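Local coordinates for protein mitochondrial edited mRNA stability factor 1 (Trypanosoma brucei, PDB 6NL1) that probably processes the 5' ends of mitochondrial mRNAs as a Nudix-family enzyme and probably helps stabilise edited transcripts, at residues K103-A108 with D171-L176; V199-G204 with E252-T257. One frame throughout, in Å; residues are numbered along the deposited sequence.

Interaction 1: residues K103-A108 with D171-L176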
loop_
_atom_site.group_PDB
_atom_site.type_symbol
_atom_site.label_atom_id
_atom_site.label_comp_id
_atom_site.label_asym_id
_atom_site.label_seq_id
_atom_site.Cartn_x
_atom_site.Cartn_y
_atom_site.Cartn_z
ATOM N N LYS A 103 -12.453 -16.669 15.557
ATOM C CA LYS A 103 -12.979 -15.346 15.280
ATOM C C LYS A 103 -12.334 -14.314 16.196
ATOM O O LYS A 103 -12.084 -14.575 17.377
ATOM C CB LYS A 103 -14.489 -15.362 15.511
ATOM C CG LYS A 103 -15.185 -14.074 15.251
ATOM C CD LYS A 103 -16.670 -14.214 15.544
ATOM C CE LYS A 103 -16.918 -14.359 17.029
ATOM N NZ LYS A 103 -18.319 -14.013 17.385
ATOM N N TRP A 104 -12.065 -13.139 15.644
ATOM C CA TRP A 104 -11.562 -12.022 16.424
ATOM C C TRP A 104 -12.476 -10.835 16.151
ATOM O O TRP A 104 -12.525 -10.345 15.022
ATOM C CB TRP A 104 -10.138 -11.689 15.995
ATOM C CG TRP A 104 -9.552 -10.487 16.676
ATOM C CD1 TRP A 104 -9.832 -10.034 17.936
ATOM C CD2 TRP A 104 -8.584 -9.581 16.131
ATOM N NE1 TRP A 104 -9.095 -8.912 18.208
ATOM C CE2 TRP A 104 -8.318 -8.610 17.119
ATOM C CE3 TRP A 104 -7.915 -9.501 14.903
ATOM C CZ2 TRP A 104 -7.407 -7.564 16.920
ATOM C CZ3 TRP A 104 -7.010 -8.461 14.705
ATOM C CH2 TRP A 104 -6.763 -7.509 15.711
ATOM N N GLN A 105 -13.205 -10.395 17.179
ATOM C CA GLN A 105 -14.147 -9.274 17.073
ATOM C C GLN A 105 -13.452 -7.984 17.483
ATOM O O GLN A 105 -13.105 -7.807 18.645
ATOM C CB GLN A 105 -15.384 -9.515 17.951
ATOM C CG GLN A 105 -16.474 -8.439 17.801
ATOM C CD GLN A 105 -16.857 -8.188 16.338
ATOM O OE1 GLN A 105 -16.925 -7.042 15.876
ATOM N NE2 GLN A 105 -17.105 -9.262 15.608
ATOM N N THR A 106 -13.250 -7.074 16.539
ATOM C CA THR A 106 -12.377 -5.941 16.810
ATOM C C THR A 106 -12.811 -4.669 16.067
ATOM O O THR A 106 -13.971 -4.549 15.651
ATOM C CB THR A 106 -10.892 -6.325 16.494
ATOM O OG1 THR A 106 -9.996 -5.299 16.944
ATOM C CG2 THR A 106 -10.685 -6.580 14.987
ATOM N N LYS A 107 -11.883 -3.727 15.907
ATOM C CA LYS A 107 -12.125 -2.492 15.158
ATOM C C LYS A 107 -11.132 -2.364 14.013
ATOM O O LYS A 107 -10.043 -2.926 14.071
ATOM C CB LYS A 107 -11.949 -1.276 16.078
ATOM C CG LYS A 107 -12.769 -1.320 17.353
ATOM C CD LYS A 107 -14.225 -1.010 17.084
ATOM C CE LYS A 107 -14.980 -0.760 18.386
ATOM N NZ LYS A 107 -16.418 -0.450 18.116
ATOM N N ALA A 108 -11.486 -1.591 12.991
ATOM C CA ALA A 108 -10.617 -1.441 11.828
ATOM C C ALA A 108 -9.246 -0.875 12.206
ATOM O O ALA A 108 -8.245 -1.147 11.541
ATOM C CB ALA A 108 -11.288 -0.586 10.760
ATOM N N ASP A 171 -16.508 -1.431 13.261
ATOM C CA ASP A 171 -16.459 -2.790 13.796
ATOM C C ASP A 171 -16.076 -3.796 12.712
ATOM O O ASP A 171 -16.683 -3.834 11.640
ATOM C CB ASP A 171 -17.802 -3.185 14.398
ATOM C CG ASP A 171 -18.170 -2.338 15.593
ATOM O OD1 ASP A 171 -17.598 -2.577 16.676
ATOM O OD2 ASP A 171 -19.021 -1.434 15.450
ATOM N N ILE A 172 -15.076 -4.617 13.008
ATOM C CA ILE A 172 -14.581 -5.605 12.061
ATOM C C ILE A 172 -14.528 -6.981 12.709
ATOM O O ILE A 172 -14.052 -7.127 13.838
ATOM C CB ILE A 172 -13.176 -5.241 11.527
ATOM C CG1 ILE A 172 -13.202 -3.871 10.826
ATOM C CG2 ILE A 172 -12.659 -6.342 10.561
ATOM C CD1 ILE A 172 -13.981 -3.850 9.483
ATOM N N THR A 173 -15.045 -7.984 12.007
ATOM C CA THR A 173 -14.911 -9.362 12.459
ATOM C C THR A 173 -13.845 -10.037 11.608
ATOM O O THR A 173 -13.945 -10.059 10.377
ATOM C CB THR A 173 -16.236 -10.141 12.328
ATOM O OG1 THR A 173 -17.281 -9.415 12.983
ATOM C CG2 THR A 173 -16.110 -11.523 12.957
ATOM N N VAL A 174 -12.823 -10.576 12.264
ATOM C CA VAL A 174 -11.731 -11.253 11.579
ATOM C C VAL A 174 -11.842 -12.754 11.797
ATOM O O VAL A 174 -11.997 -13.207 12.926
ATOM C CB VAL A 174 -10.365 -10.766 12.105
ATOM C CG1 VAL A 174 -9.220 -11.524 11.437
ATOM C CG2 VAL A 174 -10.224 -9.260 11.915
ATOM N N TYR A 175 -11.777 -13.526 10.716
ATOM C CA TYR A 175 -11.787 -14.980 10.827
ATOM C C TYR A 175 -10.423 -15.565 10.485
ATOM O O TYR A 175 -9.763 -15.109 9.552
ATOM C CB TYR A 175 -12.832 -15.597 9.904
ATOM C CG TYR A 175 -14.252 -15.193 10.201
ATOM C CD1 TYR A 175 -15.089 -16.015 10.947
ATOM C CD2 TYR A 175 -14.759 -13.992 9.726
ATOM C CE1 TYR A 175 -16.385 -15.645 11.209
ATOM C CE2 TYR A 175 -16.047 -13.620 9.981
ATOM C CZ TYR A 175 -16.856 -14.436 10.720
ATOM O OH TYR A 175 -18.148 -14.042 10.965
ATOM N N LEU A 176 -10.014 -16.579 11.241
ATOM C CA LEU A 176 -8.766 -17.281 10.979
ATOM C C LEU A 176 -9.073 -18.745 10.696
ATOM O O LEU A 176 -9.796 -19.394 11.457
ATOM C CB LEU A 176 -7.812 -17.182 12.174
ATOM C CG LEU A 176 -7.515 -15.832 12.856
ATOM C CD1 LEU A 176 -6.469 -16.038 13.937
ATOM C CD2 LEU A 176 -7.039 -14.790 11.885
HETATM O O HOH W 1 -16.267 -4.695 17.321
#
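Lys107 and Asp171 form a salt bridge, NZ to OD1 2.8 Å. The two side chains lie side by side, and NZ meets OD1 from above the carboxylate plane. The other oxygen, OD2, is bonded to Tyr164 OH. Gln105 NE2 donates to Thr173 OG1 at 2.6 Å, with OG1 close to the amide plane. Chi2 of 51° bends the Gln105 chain and places CD beside Thr173. Thr138 OG1 is bonded to both Gln105 OE1 and Thr173 OG1. A water sits between Gln105 OE1 and Asp171 OD1.

The backbones pair as antiparallel strands. Trp104 with Val174 and Thr106 with Ile172 are hydrogen-bonded pairs, each with two N-H...O bonds. On the face of Gln105 and Thr173, Lys103 CG packs on Thr173 CG2 at 3.6 Å. On the other face Val174 CG2 lies 3.8 Å from Trp104 CE3. Thr106 CG2 sits over the centre of the indole, 3.7 Å above its plane. Past the strand end, Ala108 CB touches Ile172 CG1, and helix 108-111 covers this side through Ala111.

The central strand pair of the four-stranded sheet thus has one face rich in polar bonds and one that is mainly apolar core.

Interaction 2: residues V199-G204 with E252-T257. With SO4 (sulfate ion), chain B.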
loop_
_atom_site.group_PDB
_atom_site.type_symbol
_atom_site.label_atom_id
_atom_site.label_comp_id
_atom_site.label_asym_id
_atom_site.label_seq_id
_atom_site.Cartn_x
_atom_site.Cartn_y
_atom_site.Cartn_z
ATOM N N VAL A 199 2.745 0.160 7.813
ATOM C CA VAL A 199 2.302 1.258 6.964
ATOM C C VAL A 199 2.818 1.058 5.549
ATOM O O VAL A 199 3.684 0.229 5.309
ATOM C CB VAL A 199 2.854 2.610 7.480
ATOM C CG1 VAL A 199 2.276 2.951 8.862
ATOM C CG2 VAL A 199 4.384 2.562 7.526
ATOM N N TYR A 200 2.263 1.819 4.617
ATOM C CA TYR A 200 2.878 1.988 3.313
ATOM C C TYR A 200 4.042 2.959 3.482
ATOM O O TYR A 200 4.021 3.829 4.358
ATOM C CB TYR A 200 1.869 2.582 2.329
ATOM C CG TYR A 200 0.856 1.597 1.770
ATOM C CD1 TYR A 200 -0.218 2.039 1.001
ATOM C CD2 TYR A 200 0.992 0.228 1.976
ATOM C CE1 TYR A 200 -1.138 1.151 0.461
ATOM C CE2 TYR A 200 0.076 -0.678 1.443
ATOM C CZ TYR A 200 -0.985 -0.210 0.683
ATOM O OH TYR A 200 -1.903 -1.089 0.158
ATOM N N VAL A 201 5.061 2.813 2.649
ATOM C CA VAL A 201 6.177 3.742 2.655
ATOM C C VAL A 201 6.429 4.248 1.251
ATOM O O VAL A 201 6.229 3.522 0.272
ATOM C CB VAL A 201 7.486 3.099 3.205
ATOM C CG1 VAL A 201 7.323 2.774 4.673
ATOM C CG2 VAL A 201 7.892 1.842 2.379
ATOM N N ARG A 202 6.850 5.503 1.160
ATOM C CA ARG A 202 7.225 6.087 -0.113
ATOM C C ARG A 202 8.580 6.757 0.096
ATOM O O ARG A 202 8.749 7.562 1.006
ATOM C CB ARG A 202 6.174 7.095 -0.588
ATOM C CG ARG A 202 4.812 6.499 -0.926
ATOM C CD ARG A 202 4.894 5.508 -2.109
ATOM N NE ARG A 202 3.566 4.988 -2.444
ATOM C CZ ARG A 202 3.054 3.855 -1.964
ATOM N NH1 ARG A 202 3.749 3.101 -1.117
ATOM N NH2 ARG A 202 1.841 3.468 -2.332
ATOM N N LEU A 203 9.558 6.380 -0.713
ATOM C CA LEU A 203 10.864 7.009 -0.652
ATOM C C LEU A 203 10.965 7.919 -1.859
ATOM O O LEU A 203 11.246 7.465 -2.965
ATOM C CB LEU A 203 12.001 5.970 -0.643
ATOM C CG LEU A 203 13.257 6.385 0.140
ATOM C CD1 LEU A 203 14.347 5.302 0.120
ATOM C CD2 LEU A 203 13.808 7.707 -0.377
ATOM N N GLY A 204 10.707 9.202 -1.638
ATOM C CA GLY A 204 10.785 10.195 -2.689
ATOM C C GLY A 204 12.221 10.502 -3.091
ATOM O O GLY A 204 12.895 11.355 -2.499
ATOM N N GLU A 252 14.143 1.260 6.766
ATOM C CA GLU A 252 14.600 -0.004 6.199
ATOM C C GLU A 252 13.648 -0.447 5.080
ATOM O O GLU A 252 14.081 -0.867 4.009
ATOM C CB GLU A 252 14.655 -1.054 7.317
ATOM C CG GLU A 252 15.152 -2.424 6.926
ATOM C CD GLU A 252 15.084 -3.422 8.090
ATOM O OE1 GLU A 252 14.632 -3.043 9.206
ATOM O OE2 GLU A 252 15.480 -4.593 7.881
ATOM N N ALA A 253 12.346 -0.348 5.333
ATOM C CA ALA A 253 11.348 -0.732 4.336
ATOM C C ALA A 253 11.377 0.218 3.132
ATOM O O ALA A 253 11.283 -0.222 1.983
ATOM C CB ALA A 253 9.955 -0.774 4.961
ATOM N N ALA A 254 11.513 1.520 3.391
ATOM C CA ALA A 254 11.599 2.491 2.298
ATOM C C ALA A 254 12.793 2.178 1.397
ATOM O O ALA A 254 12.685 2.186 0.176
ATOM C CB ALA A 254 11.701 3.919 2.836
ATOM N N ILE A 255 13.934 1.906 2.016
ATOM C CA ILE A 255 15.155 1.652 1.263
ATOM C C ILE A 255 15.066 0.348 0.468
ATOM O O ILE A 255 15.443 0.302 -0.702
ATOM C CB ILE A 255 16.394 1.658 2.188
ATOM C CG1 ILE A 255 16.615 3.068 2.757
ATOM C CG2 ILE A 255 17.635 1.173 1.439
ATOM C CD1 ILE A 255 17.690 3.141 3.834
ATOM N N ARG A 256 14.549 -0.702 1.102
ATOM C CA ARG A 256 14.411 -2.000 0.449
ATOM C C ARG A 256 13.459 -1.918 -0.743
ATOM O O ARG A 256 13.755 -2.422 -1.826
ATOM C CB ARG A 256 13.895 -3.051 1.444
ATOM C CG ARG A 256 13.533 -4.409 0.801
ATOM C CD ARG A 256 12.946 -5.403 1.828
ATOM N NE ARG A 256 11.756 -4.870 2.496
ATOM C CZ ARG A 256 10.525 -4.912 1.990
ATOM N NH1 ARG A 256 10.296 -5.476 0.807
ATOM N NH2 ARG A 256 9.514 -4.394 2.667
ATOM N N THR A 257 12.313 -1.277 -0.545
ATOM C CA THR A 257 11.291 -1.268 -1.585
ATOM C C THR A 257 11.579 -0.255 -2.684
ATOM O O THR A 257 11.074 -0.395 -3.789
ATOM C CB THR A 257 9.861 -1.092 -1.007
ATOM O OG1 THR A 257 9.764 0.144 -0.294
ATOM C CG2 THR A 257 9.537 -2.252 -0.058
HETATM S S SO4 B . 2.321 8.475 -3.567
HETATM O O1 SO4 B . 3.349 7.626 -4.149
HETATM O O2 SO4 B . 1.328 7.597 -2.950
HETATM O O3 SO4 B . 2.864 9.394 -2.574
HETATM O O4 SO4 B . 1.701 9.279 -4.618
#
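Val201 and Leu203 face helix 250-262, while Arg202 between them turns its guanidinium to the other side of the strand. A sulfate, probably from the crystallisation liquor, lies at the edge of that group. Its O1 is in the plane, 3.1 Å from Arg202 NE, but the bond is weak. Tyr292 OH and Leu239 N also bind the sulfate. Arg202 and Tyr292 contact GDP in another structure of this protein, so the anion may mark a place suited to a phosphate. Val201 O also holds the guanidinium, accepting from Arg202 NH1 at 2.9 Å. On the helix, the Arg256 guanidinium has Thr257 CG2 against one face, offset toward the rim. It forms salt bridges with Glu248 and Glu260.

The contact itself is apolar. Val201 CG2 lies 3.8 Å from Ala254 CA and 3.7 Å from Thr257 OG1. That hydroxyl donates to Ala253 O at 2.8 Å; chi1 of 60° sets OG1 between its own backbone N and carbonyl carbon, from where it reaches that oxygen. Thr257 N reaches the same carbonyl from the opposite face. Lys242 N is bonded to OG1 too. Leu203 CG packs on Ala254 CB at 4.0 Å, and its CD1 reaches Ile255 CG1.

The axes of strand 200-204 and helix 252-257 approach to 7.5 Å at 65°, with Ala254 facing the strand. The sequence of helix 250-262 resembles that of a Nudix-box helix. It lies against a mixed sheet in which strand 200-207 runs between 216-223 and 290-296, and Ala254 also touches Phe293 of the last strand.

How the interactions relate
The two contacts follow one another along the chain, neither nesting nor crossing. Interaction 1 joins strand 100-107 to strand 171-178 and closes a loop that holds helices 108-111 and 120-129 and strand 132-137. Helix 180-193 then leads to the second sheet. Interaction 2 closes a loop with strands 216-223 and 235-238 and brings helix 250-262 onto strand 200-207. The centres of interactions 1 and 2 are about 28 Å apart, and the two do not touch. A bond between Tyr200 OH and Glu120 links the two regions. Val288, a GDP contact in another structure, has its side chain about 9 Å from those of both Ala108 and Val201.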